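MAGE domain-containing protein (PDB 7DG2) serves as the MAGE subunit Nse3 of the Smc5/6 complex, pairing with Nse1 and shaping the Nse4 chain, and probably supports Nse1 ubiquitin-ligase activity. Local coordinates at the interface of chains A and B and the interface of chains C and A. Residues are numbered along the deposited sequence; one frame, centred on the assembly and turned at random. Chains: chain A, MAGE domain-containing protein; chain B, Non-structural maintenance of chromosomes element 4; chain C, Non-structural maintenance of chromosomes element 1 homolog.

Contact 1: the interface of chains A and B. Residues chain A 24-25, 27, 64, 78-80, 84; chain B 63-67.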
# COMPACT_ATOMS: atom_id res chain seq x y z
N ASP A 24 -1.69 10.10 -3.99
CA ASP A 24 -0.33 9.63 -3.79
C ASP A 24 -0.19 8.14 -4.07
O ASP A 24 0.93 7.62 -4.01
CB ASP A 24 0.15 9.92 -2.35
CG ASP A 24 1.67 9.78 -2.18
OD1 ASP A 24 2.42 10.33 -3.01
OD2 ASP A 24 2.11 9.16 -1.17
N GLN A 25 -1.29 7.44 -4.37
CA GLN A 25 -1.26 5.98 -4.36
C GLN A 25 -0.22 5.39 -5.30
O GLN A 25 0.33 4.33 -5.02
CB GLN A 25 -2.64 5.40 -4.69
CG GLN A 25 -3.63 5.44 -3.53
CD GLN A 25 -4.99 4.89 -3.91
OE1 GLN A 25 -5.34 4.87 -5.09
NE2 GLN A 25 -5.76 4.45 -2.92
N LYS A 27 2.41 7.36 -6.52
CA LYS A 27 3.54 8.29 -6.46
C LYS A 27 3.61 9.20 -7.68
O LYS A 27 4.69 9.63 -8.09
CB LYS A 27 4.86 7.55 -6.25
CG LYS A 27 4.92 6.76 -4.93
CD LYS A 27 4.73 7.67 -3.74
CE LYS A 27 4.69 6.86 -2.43
NZ LYS A 27 4.58 7.74 -1.23
N PHE A 64 3.72 12.79 7.72
CA PHE A 64 3.98 13.04 6.31
C PHE A 64 4.23 14.52 6.09
O PHE A 64 3.51 15.36 6.64
CB PHE A 64 2.80 12.67 5.40
CG PHE A 64 2.47 11.21 5.35
CD1 PHE A 64 3.23 10.25 5.99
CD2 PHE A 64 1.36 10.80 4.61
CE1 PHE A 64 2.90 8.90 5.92
CE2 PHE A 64 1.02 9.45 4.54
CZ PHE A 64 1.79 8.50 5.19
N LEU A 78 4.43 13.80 -1.17
CA LEU A 78 4.43 13.53 0.26
C LEU A 78 5.69 12.76 0.60
O LEU A 78 5.97 11.73 -0.01
CB LEU A 78 3.19 12.72 0.66
CG LEU A 78 1.82 13.37 0.45
CD1 LEU A 78 0.72 12.36 0.78
CD2 LEU A 78 1.68 14.63 1.31
N THR A 79 6.47 13.27 1.56
CA THR A 79 7.67 12.57 2.04
C THR A 79 7.51 12.24 3.52
O THR A 79 6.62 12.74 4.20
CB THR A 79 8.95 13.40 1.83
OG1 THR A 79 8.88 14.58 2.62
CG2 THR A 79 9.11 13.78 0.35
N ASN A 80 8.40 11.37 4.01
CA ASN A 80 8.25 10.84 5.36
C ASN A 80 9.05 11.68 6.35
O ASN A 80 10.22 11.98 6.12
CB ASN A 80 8.72 9.38 5.40
CG ASN A 80 8.01 8.58 6.46
OD1 ASN A 80 7.72 9.10 7.55
ND2 ASN A 80 7.71 7.32 6.15
N ARG A 84 13.15 5.94 8.16
CA ARG A 84 12.87 4.55 7.81
C ARG A 84 14.04 3.70 8.28
O ARG A 84 15.21 4.02 7.98
CB ARG A 84 12.63 4.42 6.30
CG ARG A 84 11.38 5.16 5.83
CD ARG A 84 10.10 4.42 6.26
NE ARG A 84 10.05 3.06 5.73
CZ ARG A 84 9.54 2.74 4.55
NH1 ARG A 84 9.01 3.67 3.76
NH2 ARG A 84 9.54 1.47 4.15
N LYS B 63 13.04 8.65 2.04
CA LYS B 63 11.99 9.13 2.93
C LYS B 63 10.63 8.89 2.29
O LYS B 63 9.81 9.81 2.17
CB LYS B 63 12.21 10.61 3.25
CG LYS B 63 13.61 10.93 3.77
CD LYS B 63 13.70 12.34 4.32
CE LYS B 63 13.39 13.39 3.27
NZ LYS B 63 13.27 14.78 3.87
N ARG B 64 10.37 7.66 1.87
CA ARG B 64 9.10 7.34 1.22
C ARG B 64 7.98 7.17 2.24
O ARG B 64 8.20 6.64 3.34
CB ARG B 64 9.24 6.07 0.40
CG ARG B 64 10.30 6.18 -0.66
CD ARG B 64 9.86 5.51 -1.91
NE ARG B 64 9.67 4.07 -1.77
CZ ARG B 64 9.13 3.32 -2.72
NH1 ARG B 64 8.72 3.88 -3.86
NH2 ARG B 64 9.00 2.02 -2.54
N THR B 65 6.78 7.61 1.87
CA THR B 65 5.59 7.38 2.69
C THR B 65 4.84 6.15 2.21
O THR B 65 4.80 5.88 1.00
CB THR B 65 4.64 8.58 2.65
OG1 THR B 65 4.29 8.86 1.29
CG2 THR B 65 5.32 9.80 3.25
N PRO B 66 4.26 5.39 3.13
CA PRO B 66 3.28 4.38 2.73
C PRO B 66 2.06 5.06 2.16
O PRO B 66 1.85 6.27 2.34
CB PRO B 66 2.95 3.66 4.04
CG PRO B 66 3.14 4.72 5.08
CD PRO B 66 4.34 5.53 4.60
N THR B 67 1.25 4.28 1.45
CA THR B 67 0.06 4.80 0.79
C THR B 67 -1.18 4.12 1.35
O THR B 67 -1.12 2.99 1.86
CB THR B 67 0.14 4.61 -0.75
OG1 THR B 67 0.49 3.25 -1.07
CG2 THR B 67 1.19 5.56 -1.35
O HOH W 1 6.91 9.26 -0.71
O HOH W 2 0.85 8.57 1.14
O HOH W 3 10.53 14.48 4.96
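Where the extended Nse4 segment B:Lys63 to B:Thr67 crosses the MAGE domain, it pairs antiparallel with strand 75-80: A:Asn80 N donates to B:Lys63 O at 2.8 Å, from above the carbonyl plane. The packed centre is B:Thr65. Its OG1 takes the crowded position between backbone N and carbonyl carbon (chi1 56°), which turns CG2 over one face of the A:Phe64 ring, 3.8 Å from the centroid. This small branched residue offers a methyl to the aromatic face and a hydroxyl to the charged side. There A:Lys27, bent at chi2, brings NZ to 2.8 Å from B:Thr65 OG1 and 2.9 Å from B:Thr65 O, both hydrogen bonds. A:Asp24 OD2 forms a salt bridge with this NZ and probably steadies its charge. Water 1 ties B:Thr65 N (168° at H) to NZ and A:Leu78 O; water 2, beside this packed part, joins A:Asp24 OD2 to B:Pro66 O. B:Arg64 O is gripped by A:Asn80 ND2 (164° at H) and A:Arg84 NH1, planar amide and guanidinium groups whose planes both contain it. The looser side is the B:Lys63 end, whose long chain, bent at chi3, puts NZ 3.0 Å from water 3, also held by A:Thr79 OG1.

Contact 2: the interface of chains C and A. Residues chain C 57, 59-60, 62; chain A 14, 17-18, 21, 57, 61-62.
Chi1 near -60° in both C:Leu60 (-49°) and A:Phe62 (-65°) sets each CG anti to its own carbonyl carbon, and from there the two side chains reach toward each other tip to tip. C:Leu60 sits in the short 3-10 turn 58-60 of Nse1, and its isobutyl fork enters the groove between helices 6-23 and 47-62 of the MAGE domain. One prong, CD1, meets the rim of the phenyl ring in its plane, 3.6 Å from A:Phe62 CE1. Both prongs straddle A:Val17, whose CG1, anti to the backbone N, lies 3.8 Å from C:Leu60 CD1. The other prong, CD2, also rests against the backbone of A:Gly14, 4.0 Å from its CA; glycine suits this helix position because it has no side chain to hold the leucine off. Two more Nse1 residues extend the apolar patch. C:Leu57, at the end of helix 46-57, crosses A:Val61 obliquely and places CD2 3.8 Å from A:Phe62 CZ. From strand 62-68, C:Met62, an unbranched thioether that can bend, turns at chi3 so that its CE reaches the ring edge. No polar atoms bond across this patch of the Nse1-Nse3 interface, so burial of hydrocarbon probably holds it. Beside helix 6-23, C:Met62 SD reaches tip to tip toward A:Leu21, 4.0 Å from CD1.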
# COMPACT_ATOMS: atom_id res chain seq x y z
N LEU C 57 -8.29 10.41 13.16
CA LEU C 57 -8.65 9.87 11.85
C LEU C 57 -10.13 10.06 11.53
O LEU C 57 -10.50 10.06 10.35
CB LEU C 57 -8.30 8.38 11.76
CG LEU C 57 -6.81 8.01 11.76
CD1 LEU C 57 -6.65 6.51 11.97
CD2 LEU C 57 -6.10 8.47 10.46
N PRO C 59 -12.41 12.58 11.29
CA PRO C 59 -12.87 13.51 10.24
C PRO C 59 -12.29 13.22 8.87
O PRO C 59 -12.71 13.88 7.90
CB PRO C 59 -12.42 14.88 10.76
CG PRO C 59 -11.30 14.60 11.67
CD PRO C 59 -11.59 13.28 12.30
N LEU C 60 -11.35 12.29 8.75
CA LEU C 60 -10.85 11.86 7.46
C LEU C 60 -11.60 10.64 6.93
O LEU C 60 -11.21 10.09 5.89
CB LEU C 60 -9.34 11.56 7.54
CG LEU C 60 -8.48 12.63 8.20
CD1 LEU C 60 -7.00 12.24 8.20
CD2 LEU C 60 -8.67 13.97 7.50
N MET C 62 -11.60 7.69 8.15
CA MET C 62 -10.72 6.55 8.31
C MET C 62 -10.82 6.09 9.76
O MET C 62 -11.05 6.91 10.66
CB MET C 62 -9.26 6.92 7.97
CG MET C 62 -9.10 7.49 6.55
SD MET C 62 -7.46 8.23 6.34
CE MET C 62 -6.46 6.83 6.74
N GLY A 14 -10.63 18.23 5.46
CA GLY A 14 -10.63 16.78 5.45
C GLY A 14 -10.64 16.21 4.04
O GLY A 14 -9.97 15.22 3.75
N VAL A 17 -7.17 16.43 2.54
CA VAL A 17 -6.31 15.37 3.07
C VAL A 17 -6.62 14.06 2.37
O VAL A 17 -5.71 13.34 1.94
CB VAL A 17 -6.47 15.25 4.60
CG1 VAL A 17 -5.69 14.03 5.13
CG2 VAL A 17 -6.01 16.53 5.28
N GLN A 18 -7.90 13.73 2.24
CA GLN A 18 -8.27 12.49 1.54
C GLN A 18 -7.73 12.49 0.12
O GLN A 18 -7.21 11.47 -0.35
CB GLN A 18 -9.78 12.32 1.50
CG GLN A 18 -10.44 12.05 2.82
CD GLN A 18 -11.93 11.83 2.63
OE1 GLN A 18 -12.73 12.75 2.81
NE2 GLN A 18 -12.30 10.61 2.22
N LEU A 21 -3.91 11.86 -0.02
CA LEU A 21 -3.58 10.44 0.19
C LEU A 21 -3.92 9.62 -1.05
O LEU A 21 -3.10 8.81 -1.51
CB LEU A 21 -4.35 9.91 1.40
CG LEU A 21 -3.94 10.53 2.73
CD1 LEU A 21 -4.90 10.02 3.82
CD2 LEU A 21 -2.50 10.14 3.06
N THR A 57 -2.46 18.61 9.21
CA THR A 57 -3.06 17.32 9.54
C THR A 57 -2.15 16.17 9.11
O THR A 57 -1.95 15.20 9.85
CB THR A 57 -4.44 17.17 8.89
OG1 THR A 57 -5.34 18.12 9.46
CG2 THR A 57 -4.99 15.76 9.12
N VAL A 61 -0.84 13.81 12.09
CA VAL A 61 -1.48 12.50 12.22
C VAL A 61 -0.64 11.40 11.58
O VAL A 61 -0.52 10.30 12.14
CB VAL A 61 -2.90 12.54 11.62
CG1 VAL A 61 -3.57 11.19 11.73
CG2 VAL A 61 -3.73 13.63 12.32
N PHE A 62 -0.05 11.66 10.42
CA PHE A 62 0.63 10.63 9.66
C PHE A 62 2.15 10.71 9.70
O PHE A 62 2.81 9.74 9.30
CB PHE A 62 0.20 10.69 8.18
CG PHE A 62 -1.26 10.39 7.96
CD1 PHE A 62 -2.22 11.39 8.09
CD2 PHE A 62 -1.68 9.10 7.63
CE1 PHE A 62 -3.56 11.11 7.90
CE2 PHE A 62 -3.03 8.81 7.44
CZ PHE A 62 -3.97 9.83 7.57

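Contact 3: the interface of chains A and B. Residues chain A 95, 99-100, 102-103, 106, 155, 180-181; chain B 55, 58-59, 61-64.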
# COMPACT_ATOMS: atom_id res chain seq x y z
N ASN A 95 6.74 -3.01 -4.40
CA ASN A 95 7.37 -1.69 -4.44
C ASN A 95 8.70 -1.68 -3.71
O ASN A 95 9.55 -0.84 -4.01
CB ASN A 95 6.43 -0.63 -3.87
CG ASN A 95 5.28 -0.30 -4.81
OD1 ASN A 95 5.45 -0.31 -6.03
ND2 ASN A 95 4.12 -0.01 -4.25
N LEU A 99 12.23 -0.32 -5.56
CA LEU A 99 13.16 0.67 -5.01
C LEU A 99 14.59 0.16 -5.06
O LEU A 99 15.52 0.96 -5.23
CB LEU A 99 12.77 1.03 -3.57
CG LEU A 99 13.47 2.28 -3.06
CD1 LEU A 99 12.89 3.52 -3.74
CD2 LEU A 99 13.35 2.39 -1.56
N GLY A 100 14.79 -1.15 -4.90
CA GLY A 100 16.12 -1.71 -5.10
C GLY A 100 16.64 -1.41 -6.49
O GLY A 100 17.78 -0.97 -6.66
N LEU A 102 15.59 1.00 -8.58
CA LEU A 102 15.79 2.43 -8.73
C LEU A 102 17.07 2.89 -8.07
O LEU A 102 17.81 3.71 -8.62
CB LEU A 102 14.59 3.20 -8.16
CG LEU A 102 14.79 4.71 -8.08
CD1 LEU A 102 14.87 5.32 -9.48
CD2 LEU A 102 13.64 5.32 -7.30
N MET A 103 17.37 2.35 -6.88
CA MET A 103 18.57 2.80 -6.18
C MET A 103 19.83 2.46 -6.96
O MET A 103 20.80 3.23 -6.97
CB MET A 103 18.62 2.17 -4.79
CG MET A 103 19.91 2.44 -4.03
SD MET A 103 20.15 4.19 -3.64
CE MET A 103 19.66 4.21 -1.90
N LEU A 106 19.95 5.12 -9.69
CA LEU A 106 20.38 6.40 -9.13
C LEU A 106 21.86 6.37 -8.78
O LEU A 106 22.55 7.39 -8.90
CB LEU A 106 19.56 6.73 -7.87
CG LEU A 106 18.07 7.02 -8.06
CD1 LEU A 106 17.39 7.17 -6.69
CD2 LEU A 106 17.86 8.28 -8.87
N TYR A 155 11.10 10.19 -10.29
CA TYR A 155 12.34 9.66 -9.75
C TYR A 155 13.50 9.86 -10.72
O TYR A 155 14.63 10.06 -10.29
CB TYR A 155 12.21 8.18 -9.42
CG TYR A 155 11.52 7.87 -8.11
CD1 TYR A 155 12.05 8.33 -6.91
CD2 TYR A 155 10.38 7.08 -8.08
CE1 TYR A 155 11.43 8.02 -5.70
CE2 TYR A 155 9.76 6.77 -6.89
CZ TYR A 155 10.29 7.23 -5.71
OH TYR A 155 9.65 6.93 -4.53
N GLU A 180 13.32 12.68 -1.81
CA GLU A 180 13.19 11.48 -1.00
C GLU A 180 14.53 10.90 -0.56
O GLU A 180 14.59 10.23 0.47
CB GLU A 180 12.39 10.41 -1.75
CG GLU A 180 10.90 10.75 -1.87
CD GLU A 180 10.06 9.61 -2.41
OE1 GLU A 180 10.61 8.52 -2.70
OE2 GLU A 180 8.83 9.80 -2.53
N THR A 181 15.61 11.16 -1.30
CA THR A 181 16.94 10.71 -0.86
C THR A 181 17.90 11.88 -1.09
O THR A 181 17.50 13.04 -1.20
CB THR A 181 17.32 9.39 -1.56
OG1 THR A 181 18.48 8.82 -0.93
CG2 THR A 181 17.59 9.57 -3.06
N GLY B 55 15.94 -4.08 -2.09
CA GLY B 55 15.01 -2.99 -1.86
C GLY B 55 14.82 -2.66 -0.39
O GLY B 55 14.62 -1.50 -0.04
N ALA B 58 17.65 -0.55 0.48
CA ALA B 58 17.52 0.77 -0.15
C ALA B 58 16.49 1.67 0.54
O ALA B 58 16.67 2.89 0.56
CB ALA B 58 17.17 0.58 -1.63
N GLU B 59 15.42 1.10 1.10
CA GLU B 59 14.38 1.92 1.74
C GLU B 59 14.92 2.75 2.88
O GLU B 59 14.38 3.82 3.19
CB GLU B 59 13.23 1.05 2.27
CG GLU B 59 12.26 0.54 1.22
CD GLU B 59 11.14 1.53 0.89
OE1 GLU B 59 11.25 2.74 1.19
OE2 GLU B 59 10.13 1.07 0.31
N TYR B 61 17.39 4.45 2.96
CA TYR B 61 18.04 5.65 2.43
C TYR B 61 17.05 6.63 1.83
O TYR B 61 17.46 7.71 1.39
CB TYR B 61 19.08 5.26 1.38
CG TYR B 61 20.14 4.34 1.92
CD1 TYR B 61 19.92 2.97 2.00
CD2 TYR B 61 21.37 4.83 2.33
CE1 TYR B 61 20.89 2.12 2.51
CE2 TYR B 61 22.35 3.97 2.83
CZ TYR B 61 22.10 2.63 2.90
OH TYR B 61 23.08 1.79 3.41
N PHE B 62 15.77 6.28 1.78
CA PHE B 62 14.72 7.12 1.23
C PHE B 62 13.80 7.60 2.34
O PHE B 62 13.76 7.03 3.44
CB PHE B 62 13.91 6.37 0.17
CG PHE B 62 14.58 6.29 -1.17
CD1 PHE B 62 15.70 5.50 -1.35
CD2 PHE B 62 14.07 6.99 -2.26
CE1 PHE B 62 16.32 5.42 -2.59
CE2 PHE B 62 14.69 6.90 -3.49
CZ PHE B 62 15.80 6.12 -3.66
N LYS B 63 13.04 8.65 2.04
CA LYS B 63 11.99 9.13 2.93
C LYS B 63 10.63 8.89 2.29
O LYS B 63 9.81 9.81 2.17
CB LYS B 63 12.21 10.61 3.25
CG LYS B 63 13.61 10.93 3.77
CD LYS B 63 13.70 12.34 4.32
CE LYS B 63 13.39 13.39 3.27
NZ LYS B 63 13.27 14.78 3.87
N ARG B 64 10.37 7.66 1.87
CA ARG B 64 9.10 7.34 1.22
C ARG B 64 7.98 7.17 2.24
O ARG B 64 8.20 6.64 3.34
CB ARG B 64 9.24 6.07 0.40
CG ARG B 64 10.30 6.18 -0.66
CD ARG B 64 9.86 5.51 -1.91
NE ARG B 64 9.67 4.07 -1.77
CZ ARG B 64 9.13 3.32 -2.72
NH1 ARG B 64 8.72 3.88 -3.86
NH2 ARG B 64 9.00 2.02 -2.54
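In this MAGE-domain pocket, lined by helix 94-111, A:Tyr155 and the end of helix 175-180, the Nse4 chain leaves helix 50-59 and inserts B:Phe62. Apolar contacts come first. The phenyl ring is sandwiched: A:Leu99 CD1 lies over the centre of one face, 3.8 Å from the centroid, and A:Thr181 CB over the opposite face. A:Leu106 CD1 meets the ring tip to tip, 3.6 Å from CZ, while A:Met103, bent at chi2 and chi3, curls its CE between B:Phe62 CE1 and B:Tyr61 CB. A flat aromatic suits so narrow a slot, and a pliable methionine can follow its rim. Hydrogen bonds to backbone carbonyls flank the ring: B:Lys63 N donates to A:Glu180 O at 2.7 Å, in the carbonyl plane on a lone pair, and the threonine hydroxyl A:Thr181 OG1 donates to B:Tyr61 O at 2.8 Å, from 40° above the plane. Around the guanidinium of B:Arg64, NH1 donates to A:Tyr155 OH at 3.3 Å, nearly straight (163° at H), while A:Leu99 CD1 lies over the face, offset toward the rim. B:Glu59 holds NH2 in a salt bridge within Nse4. A:Tyr155 OH gives its hydrogen to the syn lone pair of A:Glu180 OE1, 2.6 Å away.

Contacts 1 and 3 are overlapping stretches of one Nse4 path: the centres of their C-alpha atoms lie about 11 Å apart, and they share B:Lys63 and B:Arg64. The carbonyls of both residues turn to A:Asn80 and A:Arg84 in contact 1, the B:Lys63 amide and the B:Arg64 side chain to contact 3. Contact 2, its C-alpha centre about 14 Å from that of contact 1 and 25 Å from that of contact 3, joins Nse1 instead. A:Phe62 there closes helix 47-62, just before A:Phe64 of contact 1. Neighbouring MAGE-domain surfaces thus receive both partners, consistent with an Nse1–Nse3 dimer shaping Nse4.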